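PDB 2YZC: uricase from Arthrobacter globiformis, which catalyses the oxidation of uric acid by molecular oxygen to 5-hydroxyisourate, which is further processed to (S)-allantoin. Local coordinates for residues S46-D51 with D68-T73; F52-A55 with G59-A62; F166-D169 with L174-T177. All blocks are in the same frame, centred on the assembly; numbering follows the deposited sequence.

Interaction 1: S46-D51 with D68-T73. With 1AL (allantoate ion), chain L.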
# COMPACT_ATOMS: atom_id res chain seq x y z
N SER A 46 9.67 10.51 -17.24
CA SER A 46 9.95 11.02 -18.58
C SER A 46 9.60 9.99 -19.65
O SER A 46 10.02 8.84 -19.56
CB SER A 46 11.44 11.37 -18.70
OG SER A 46 11.83 11.62 -20.04
N GLN A 47 8.81 10.40 -20.64
CA GLN A 47 8.45 9.49 -21.73
C GLN A 47 8.45 10.23 -23.06
O GLN A 47 7.92 11.34 -23.17
CB GLN A 47 7.09 8.83 -21.48
CG GLN A 47 7.16 7.73 -20.42
CD GLN A 47 5.83 7.06 -20.20
OE1 GLN A 47 5.68 5.86 -20.46
NE2 GLN A 47 4.85 7.82 -19.74
N LEU A 48 9.04 9.60 -24.06
CA LEU A 48 9.16 10.20 -25.37
C LEU A 48 8.16 9.65 -26.37
O LEU A 48 7.70 8.52 -26.26
CB LEU A 48 10.57 9.98 -25.91
CG LEU A 48 11.71 10.34 -24.95
CD1 LEU A 48 13.05 10.11 -25.66
CD2 LEU A 48 11.58 11.79 -24.51
N ARG A 49 7.84 10.49 -27.36
CA ARG A 49 6.93 10.13 -28.43
C ARG A 49 7.59 10.54 -29.74
O ARG A 49 8.31 11.54 -29.80
CB ARG A 49 5.60 10.87 -28.27
CG ARG A 49 4.81 10.43 -27.06
CD ARG A 49 3.67 11.39 -26.78
NE ARG A 49 2.92 11.01 -25.59
CZ ARG A 49 1.97 11.76 -25.04
NH1 ARG A 49 1.67 12.94 -25.56
NH2 ARG A 49 1.33 11.33 -23.96
N GLY A 50 7.36 9.74 -30.78
CA GLY A 50 7.96 10.04 -32.06
C GLY A 50 7.93 8.82 -32.95
O GLY A 50 7.01 8.01 -32.87
N ASP A 51 8.93 8.70 -33.82
CA ASP A 51 9.00 7.56 -34.72
C ASP A 51 9.77 6.40 -34.09
O ASP A 51 11.00 6.34 -34.16
CB ASP A 51 9.66 7.97 -36.04
CG ASP A 51 9.96 6.78 -36.92
OD1 ASP A 51 9.20 5.79 -36.85
OD2 ASP A 51 10.95 6.84 -37.68
N ASP A 68 17.67 4.76 -19.42
CA ASP A 68 18.75 5.05 -18.48
C ASP A 68 19.31 6.45 -18.76
O ASP A 68 19.68 7.18 -17.85
CB ASP A 68 19.88 4.02 -18.59
CG ASP A 68 20.97 4.22 -17.54
OD1 ASP A 68 20.77 3.82 -16.38
OD2 ASP A 68 22.03 4.80 -17.87
N THR A 69 19.39 6.80 -20.05
CA THR A 69 19.90 8.11 -20.44
C THR A 69 18.93 9.20 -20.01
O THR A 69 19.35 10.29 -19.59
CB THR A 69 20.09 8.19 -21.97
OG1 THR A 69 21.07 7.23 -22.37
CG2 THR A 69 20.55 9.58 -22.37
N GLN A 70 17.64 8.92 -20.12
CA GLN A 70 16.63 9.89 -19.72
C GLN A 70 16.79 10.15 -18.23
O GLN A 70 16.70 11.29 -17.78
CB GLN A 70 15.23 9.36 -20.04
CG GLN A 70 14.97 9.27 -21.55
CD GLN A 70 13.60 8.74 -21.90
OE1 GLN A 70 12.59 9.22 -21.39
NE2 GLN A 70 13.55 7.75 -22.79
N LYS A 71 17.03 9.09 -17.47
CA LYS A 71 17.22 9.23 -16.03
C LYS A 71 18.44 10.10 -15.73
O LYS A 71 18.39 10.97 -14.87
CB LYS A 71 17.41 7.85 -15.38
CG LYS A 71 17.75 7.92 -13.90
CD LYS A 71 18.31 6.61 -13.39
CE LYS A 71 19.67 6.30 -14.01
NZ LYS A 71 20.28 5.07 -13.44
N ASN A 72 19.55 9.84 -16.42
CA ASN A 72 20.77 10.63 -16.21
C ASN A 72 20.53 12.11 -16.51
O ASN A 72 21.05 12.98 -15.81
CB ASN A 72 21.91 10.13 -17.11
CG ASN A 72 22.42 8.76 -16.71
OD1 ASN A 72 22.27 8.34 -15.56
ND2 ASN A 72 23.04 8.07 -17.65
N THR A 73 19.75 12.38 -17.55
CA THR A 73 19.47 13.75 -17.95
C THR A 73 18.73 14.51 -16.85
O THR A 73 18.98 15.69 -16.63
CB THR A 73 18.67 13.78 -19.26
OG1 THR A 73 19.37 13.02 -20.26
CG2 THR A 73 18.50 15.21 -19.75
C1 1AL L . 14.31 -1.28 -23.22
O2 1AL L . 14.17 -2.30 -23.91
N3 1AL L . 13.88 -0.05 -23.62
N4 1AL L . 14.95 -1.50 -22.00
C5 1AL L . 14.12 0.09 -20.05
O6 1AL L . 12.98 0.30 -20.50
O7 1AL L . 14.55 0.46 -18.95
C8 1AL L . 15.18 -0.40 -21.07
C9 1AL L . 16.89 1.35 -21.24
O10 1AL L . 17.70 1.93 -20.48
N11 1AL L . 16.28 1.99 -22.28
N12 1AL L . 16.56 0.04 -21.09
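Gln-70 of helix 67-78 and Ser-46 and Leu-48 of strand 38-50 carry most of this small buried contact, while the start of the helix is given over to the ligand. At Asp-68 the backbone N donates to O10 of the allantoate ion at 3.0 Å, consistent with a role in binding urate. Its carboxylate forms a salt bridge with Lys-71, one helical turn on, whose NZ meets OD1 from above the carboxylate plane. Gln-70 then reaches across. With CG anti to the carbonyl carbon (chi1 -68°) and the chain extended beyond it, the amide is carried straight to the strand, where OE1 takes a hydrogen bond from Ser-46 OG at 2.9 Å, in the carbonyl plane and on a lone pair. The other half of the amide lies against Leu-48, CD1 standing 3.7 Å from Gln-70 NE2, and this nitrogen donates to the backbone O of Val-65. A leucine in place of Gln-70 would probably leave the buried Ser-46 hydroxyl and the Val-65 carbonyl without their mates. Farther along, Thr-73 OG1 bonds back to Thr-69 O at 2.8 Å, from the face of that carbonyl opposite to the one used by the helical N-H of Thr-73. The strand and helix axes pass 9.3 Å apart at 124°; strand 38-50 runs between strands 13-31 and 103-117 of the antiparallel sheet, and Phe-96 of helix 85-99 packs on Ser-46, Leu-48 and Thr-73.

Interaction 2: F52-A55 with G59-A62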
# COMPACT_ATOMS: atom_id res chain seq x y z
N PHE A 52 9.02 5.47 -33.50
CA PHE A 52 9.61 4.31 -32.85
C PHE A 52 9.08 3.03 -33.47
O PHE A 52 9.04 1.98 -32.83
CB PHE A 52 9.30 4.35 -31.35
CG PHE A 52 9.89 5.54 -30.65
CD1 PHE A 52 9.06 6.47 -30.02
CD2 PHE A 52 11.26 5.76 -30.65
CE1 PHE A 52 9.60 7.61 -29.41
CE2 PHE A 52 11.80 6.89 -30.04
CZ PHE A 52 10.97 7.81 -29.43
N GLU A 53 8.68 3.13 -34.73
CA GLU A 53 8.14 2.00 -35.48
C GLU A 53 9.08 0.79 -35.51
O GLU A 53 8.70 -0.31 -35.14
CB GLU A 53 7.84 2.45 -36.92
CG GLU A 53 7.21 1.40 -37.81
CD GLU A 53 5.76 1.12 -37.44
OE1 GLU A 53 5.07 2.05 -36.99
OE2 GLU A 53 5.32 -0.03 -37.62
N ALA A 54 10.32 1.02 -35.96
CA ALA A 54 11.31 -0.05 -36.07
C ALA A 54 11.66 -0.70 -34.73
O ALA A 54 11.95 -1.90 -34.67
CB ALA A 54 12.58 0.48 -36.73
N ALA A 55 11.66 0.09 -33.67
CA ALA A 55 11.97 -0.43 -32.35
C ALA A 55 10.95 -1.50 -31.98
O ALA A 55 11.29 -2.52 -31.37
CB ALA A 55 11.95 0.69 -31.32
N GLY A 59 12.85 -4.51 -33.36
CA GLY A 59 13.79 -4.43 -32.25
C GLY A 59 15.01 -3.60 -32.59
O GLY A 59 16.07 -3.75 -31.98
N ASP A 60 14.88 -2.72 -33.59
CA ASP A 60 15.96 -1.84 -34.01
C ASP A 60 15.97 -0.65 -33.05
O ASP A 60 15.05 0.16 -33.07
CB ASP A 60 15.71 -1.36 -35.45
CG ASP A 60 16.80 -0.44 -35.96
OD1 ASP A 60 17.77 -0.17 -35.21
OD2 ASP A 60 16.68 0.01 -37.11
N ASN A 61 17.01 -0.54 -32.24
CA ASN A 61 17.09 0.53 -31.24
C ASN A 61 17.80 1.83 -31.61
O ASN A 61 18.11 2.64 -30.74
CB ASN A 61 17.71 -0.02 -29.95
CG ASN A 61 16.88 -1.13 -29.35
OD1 ASN A 61 15.68 -0.97 -29.12
ND2 ASN A 61 17.51 -2.27 -29.08
N ALA A 62 18.03 2.06 -32.90
CA ALA A 62 18.71 3.27 -33.36
C ALA A 62 18.03 4.56 -32.87
O ALA A 62 18.71 5.54 -32.55
CB ALA A 62 18.80 3.28 -34.89
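Ala-54 and Ala-55 meet Gly-59 and Asp-60 almost entirely through backbone, where the short helix 53-57 ends and the chain folds back against its last turn. The close part lies around the two alanine carbonyls. Ala-54 O accepts from Asp-60 N at 3.2 Å, a fairly straight bond (160° at the hydrogen) whose donor stands above the carbonyl plane, not on a lone pair. Ala-55 O receives a weak, bent bond from Gly-59 N and also a CA-H...O contact from Gly-59 CA at 3.3 Å. A second such contact runs the other way, Ala-55 CA lying 3.2 Å from Asp-60 O, and Ala-55 CB also rests on that oxygen. Gly-59, at positive phi (69°), turns the chain just past the end of helix 53-57, so that the N-H of Asp-60 comes back to Ala-54 O. Asp-60 then makes an Asx turn: its carboxylate, with CG anti to the backbone N (chi1 180°), reaches forward along its own chain, and OD1 accepts from Ala-62 N at 3.2 Å, met from above the carboxylate plane. At this looser, solvent-facing side the contact thins to Ala-54 CB against Asp-60 CB, 3.8 Å apart. The buried flank is different again, for Asn-61 ND2 donates to the carbonyls of His-164 and Leu-220 of the second subunit, while Ala-55 packs on Val-64.

Interaction 3: F166-D169 with L174-T177; sequences FPRD and LQET
Phe-166 faces Glu-176, and Arg-168 faces Leu-174, across two irregular segments whose backbones stand well apart, with CA atoms 8.1 Å and 8.4 Å from each other in these pairs, leaving side chains to bridge them. The carbonyl of Leu-174 is the focus. Arg-168 grips its oxygen end-on, NH1 and NH2 each 2.8 Å from Leu-174 O and both bent at the hydrogen (139°). That oxygen sits close to the guanidinium plane, with NH1 nearly in line with the C=O bond and NH2 above the carbonyl plane. A bend at chi3 (66°) brings the arginine chain round to this oxygen. Phe-166 comes to the same carbonyl edge-on: CZ and CE2 lie near Leu-174 O, which is in the plane of the ring. Its CZ also touches Leu-174 CG at 3.9 Å, the two side chains crossing at about a right angle. On the other side of the ring tip, CE1 meets the methylene CG of Glu-176 at 4.1 Å; those two side chains slide past each other in opposite directions, and the glutamate's OE2 is taken by Gly-165 N. The amide nitrogen of Gln-175 lies near Arg-168 NH2, and its backbone C is at the ring edge of Phe-166. Phe-166 also stacks on Phe-163, which probably binds urate, and Leu-174 touches allantoate and packs on Asp-68 of the second subunit. The contact joins two parts of the loop between strands 143-157 and 182-192, which lines the intersubunit active site of uricase.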
# COMPACT_ATOMS: atom_id res chain seq x y z
N PHE A 166 -33.66 13.28 -3.57
CA PHE A 166 -33.25 12.34 -4.60
C PHE A 166 -34.40 11.38 -4.91
O PHE A 166 -35.24 11.13 -4.05
CB PHE A 166 -32.01 11.55 -4.18
CG PHE A 166 -32.08 10.98 -2.78
CD1 PHE A 166 -31.64 11.73 -1.69
CD2 PHE A 166 -32.58 9.70 -2.56
CE1 PHE A 166 -31.69 11.20 -0.39
CE2 PHE A 166 -32.63 9.17 -1.27
CZ PHE A 166 -32.19 9.92 -0.19
N PRO A 167 -34.47 10.85 -6.14
CA PRO A 167 -35.55 9.93 -6.47
C PRO A 167 -35.46 8.63 -5.67
O PRO A 167 -34.37 8.14 -5.40
CB PRO A 167 -35.37 9.71 -7.97
CG PRO A 167 -33.89 9.83 -8.14
CD PRO A 167 -33.57 11.04 -7.29
N ARG A 168 -36.61 8.09 -5.28
CA ARG A 168 -36.61 6.85 -4.51
C ARG A 168 -37.13 5.71 -5.39
O ARG A 168 -38.34 5.46 -5.43
CB ARG A 168 -37.49 7.00 -3.26
CG ARG A 168 -37.18 8.24 -2.44
CD ARG A 168 -37.89 8.19 -1.08
NE ARG A 168 -37.35 7.12 -0.26
CZ ARG A 168 -36.19 7.18 0.39
NH1 ARG A 168 -35.45 8.27 0.32
NH2 ARG A 168 -35.75 6.13 1.07
N ASP A 169 -36.23 5.02 -6.08
CA ASP A 169 -36.63 3.92 -6.95
C ASP A 169 -36.85 2.64 -6.15
O ASP A 169 -36.75 2.64 -4.92
CB ASP A 169 -35.59 3.72 -8.06
CG ASP A 169 -34.47 2.78 -7.67
OD1 ASP A 169 -34.09 2.77 -6.47
OD2 ASP A 169 -33.96 2.07 -8.56
N LEU A 174 -31.83 4.57 1.13
CA LEU A 174 -31.20 5.73 1.76
C LEU A 174 -32.24 6.75 2.20
O LEU A 174 -33.14 7.11 1.44
CB LEU A 174 -30.21 6.39 0.80
CG LEU A 174 -29.48 7.64 1.34
CD1 LEU A 174 -28.54 7.26 2.47
CD2 LEU A 174 -28.69 8.30 0.22
N GLN A 175 -32.11 7.22 3.44
CA GLN A 175 -33.04 8.20 3.98
C GLN A 175 -32.54 9.63 3.77
O GLN A 175 -31.33 9.88 3.71
CB GLN A 175 -33.25 7.95 5.48
CG GLN A 175 -33.94 6.63 5.81
CD GLN A 175 -35.30 6.50 5.14
OE1 GLN A 175 -36.12 7.42 5.18
NE2 GLN A 175 -35.55 5.34 4.54
N GLU A 176 -33.47 10.56 3.63
CA GLU A 176 -33.12 11.96 3.44
C GLU A 176 -32.50 12.49 4.73
O GLU A 176 -32.81 12.01 5.82
CB GLU A 176 -34.36 12.79 3.11
CG GLU A 176 -34.99 12.47 1.77
CD GLU A 176 -36.08 13.48 1.41
OE1 GLU A 176 -37.17 13.43 2.02
OE2 GLU A 176 -35.83 14.32 0.52
N THR A 177 -31.62 13.48 4.61
CA THR A 177 -30.99 14.06 5.79
C THR A 177 -30.61 15.52 5.59
O THR A 177 -30.28 15.94 4.48
CB THR A 177 -29.72 13.27 6.19
OG1 THR A 177 -29.16 13.84 7.38
CG2 THR A 177 -28.68 13.34 5.08

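How the interactions relate
Interactions 1 and 2 are neighbours, their centres 14 Å apart: 52-55 follows directly on 46-51, and interaction 2 is nested in the stretch of chain that interaction 1 closes, between strand 38-50 and helix 67-78. Interaction 3 comes later, in the second half of the chain, in a loop between strands 143-157 and 182-192; its centre is 52 Å from that of interaction 1 and on the opposite side of the chain's centre. Within one chain interaction 3 touches neither of the others, yet all three border the second subunit. There the 68-73 segment of one chain meets the 166-177 loop of its partner, so the two distant regions come together in the tetramer to build composite allantoate sites.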